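Local atomic coordinates of CMP-sialic acid transporter 1 (Zea mays, PDB entry 6I1R), a protein that probably carries CMP-sialic acid from the cytoplasm into the Golgi as an antiporter of the nucleotide-sugar transporter family and binds CMP. Residues Ala285-Gln288 / Leu289-Gly292. The protein carries 5 engineered substitutions. Numbering follows the deposited sequence.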
ATOM      1  N   ALA B 285     -15.734  14.031 -13.068  1.00103.32           N
ATOM      2  CA  ALA B 285     -16.978  13.354 -13.443  1.00101.94           C
ATOM      3  C   ALA B 285     -16.908  12.930 -14.915  1.00100.74           C
ATOM      4  O   ALA B 285     -16.457  13.701 -15.763  1.00101.86           O
ATOM      5  CB  ALA B 285     -18.155  14.264 -13.191  1.00101.97           C
ATOM      6  N   THR B 286     -17.348  11.705 -15.202  1.00 99.24           N
ATOM      7  CA  THR B 286     -17.324  11.161 -16.563  1.00 97.96           C
ATOM      8  C   THR B 286     -18.741  10.760 -16.988  1.00 97.40           C
ATOM      9  O   THR B 286     -19.648  10.631 -16.160  1.00 98.26           O
ATOM     10  CB  THR B 286     -16.376   9.959 -16.679  1.00 97.33           C
ATOM     11  OG1 THR B 286     -16.979   8.836 -16.034  1.00 95.48           O
ATOM     12  CG2 THR B 286     -15.011  10.220 -16.078  1.00 97.67           C
ATOM     13  N   ILE B 287     -18.905  10.557 -18.290  1.00 97.22           N
ATOM     14  CA  ILE B 287     -20.170  10.090 -18.860  1.00 96.21           C
ATOM     15  C   ILE B 287     -20.436   8.658 -18.375  1.00 95.11           C
ATOM     16  O   ILE B 287     -21.588   8.281 -18.170  1.00 95.19           O
ATOM     17  CB  ILE B 287     -20.153  10.200 -20.401  1.00 96.50           C
ATOM     18  CG1 ILE B 287     -21.567  10.165 -20.992  1.00 97.86           C
ATOM     19  CG2 ILE B 287     -19.254   9.143 -21.029  1.00 95.98           C
ATOM     20  CD1 ILE B 287     -22.324  11.467 -20.861  1.00 98.40           C
ATOM     21  N   GLN B 288     -19.372   7.881 -18.167  1.00 93.77           N
ATOM     22  CA  GLN B 288     -19.491   6.475 -17.750  1.00 92.25           C
ATOM     23  C   GLN B 288     -20.187   6.395 -16.386  1.00 90.22           C
ATOM     24  O   GLN B 288     -20.957   5.464 -16.128  1.00 89.40           O
ATOM     25  CB  GLN B 288     -18.120   5.801 -17.665  1.00 92.66           C
ATOM     26  CG  GLN B 288     -17.304   5.875 -18.948  1.00 93.74           C
ATOM     27  CD  GLN B 288     -16.225   6.928 -18.889  1.00 94.22           C
ATOM     28  OE1 GLN B 288     -15.501   7.048 -17.904  1.00 94.73           O
ATOM     29  NE2 GLN B 288     -16.108   7.705 -19.954  1.00 96.03           N
ATOM     30  N   LEU B 289     -19.886   7.357 -15.515  1.00 88.13           N
ATOM     31  CA  LEU B 289     -20.560   7.483 -14.224  1.00 87.28           C
ATOM     32  C   LEU B 289     -22.045   7.779 -14.458  1.00 85.72           C
ATOM     33  O   LEU B 289     -22.915   7.081 -13.938  1.00 84.57           O
ATOM     34  CB  LEU B 289     -19.893   8.606 -13.419  1.00 87.63           C
ATOM     35  CG  LEU B 289     -20.483   8.874 -12.035  1.00 87.94           C
ATOM     36  CD1 LEU B 289     -20.232   7.700 -11.100  1.00 88.61           C
ATOM     37  CD2 LEU B 289     -19.918  10.155 -11.444  1.00 88.35           C
ATOM     38  N   PHE B 290     -22.307   8.819 -15.243  1.00 84.17           N
ATOM     39  CA  PHE B 290     -23.666   9.238 -15.596  1.00 83.20           C
ATOM     40  C   PHE B 290     -24.459   8.032 -16.124  1.00 81.55           C
ATOM     41  O   PHE B 290     -25.545   7.735 -15.620  1.00 80.48           O
ATOM     42  CB  PHE B 290     -23.590  10.405 -16.587  1.00 83.93           C
ATOM     43  CG  PHE B 290     -24.853  10.737 -17.341  1.00 84.26           C
ATOM     44  CD1 PHE B 290     -25.966  11.237 -16.685  1.00 84.37           C
ATOM     45  CD2 PHE B 290     -24.911  10.591 -18.720  1.00 85.71           C
ATOM     46  CE1 PHE B 290     -27.117  11.561 -17.389  1.00 85.62           C
ATOM     47  CE2 PHE B 290     -26.063  10.913 -19.422  1.00 86.05           C
ATOM     48  CZ  PHE B 290     -27.165  11.396 -18.754  1.00 85.86           C
ATOM     49  N   LEU B 291     -23.893   7.322 -17.099  1.00 79.28           N
ATOM     50  CA  LEU B 291     -24.594   6.218 -17.765  1.00 78.61           C
ATOM     51  C   LEU B 291     -24.864   5.087 -16.763  1.00 77.08           C
ATOM     52  O   LEU B 291     -25.992   4.604 -16.653  1.00 76.58           O
ATOM     53  CB  LEU B 291     -23.754   5.714 -18.944  1.00 79.20           C
ATOM     54  CG  LEU B 291     -23.519   6.713 -20.077  1.00 79.71           C
ATOM     55  CD1 LEU B 291     -22.603   6.119 -21.137  1.00 80.04           C
ATOM     56  CD2 LEU B 291     -24.833   7.164 -20.698  1.00 79.40           C
ATOM     57  N   GLY B 292     -23.827   4.679 -16.033  1.00 75.21           N
ATOM     58  CA  GLY B 292     -23.931   3.585 -15.064  1.00 73.03           C
ATOM     59  C   GLY B 292     -25.022   3.820 -14.029  1.00 70.79           C
ATOM     60  O   GLY B 292     -25.698   2.877 -13.612  1.00 72.03           O
TER
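An N-cap opens helix 287-304, the last helix of the chain and probably a transmembrane one, and Thr286 is the capping residue, reaching forward to the backbone of Leu289. Thr286 OG1 accepts from Leu289 N in a weak bond of 3.3 Å whose N-H...O angle is 157°. The torsion accounts for the reach: with chi1 at 73°, OG1 lies between the backbone N and the carbonyl carbon of its own residue, facing the first turn. Thr286 OG1 also donates to Gln288 OE1 at 3.0 Å, entering well above the amide carbonyl plane rather than on a lone pair; the bend of the glutamine chain at chi2 (102°) brings the amide back to the cap. The carbonyl of Thr286 also takes part, receiving a nearly straight but weak bond from Phe290 N. The next two i to i+4 bonds, Leu291 N to Ile287 O at 2.7 Å and Gly292 N to Gln288 O at 3.0 Å, continue the helix.

Apolar side chains line the surface of this turn. Ile287 sends CD1 to Phe290 CD2 at 3.5 Å, an oblique approach to the ring, while its CG1 lies 4.1 Å from Leu291 CG. Leu289 is buried instead, packing on Met274 and Ile278 of helix 259-279, so one turn joins a surface-facing apolar side to a helix-helix interface. Replacing Thr286 by valine would probably leave Leu289 N without its side-chain acceptor and release the Gln288 amide to turn. Since OG1 both accepts from the backbone and donates to the glutamine, a single hydroxyl ties the helix start to a nearby side chain, and the cap supplies a polar acceptor for a first-turn N-H beside a largely apolar helix.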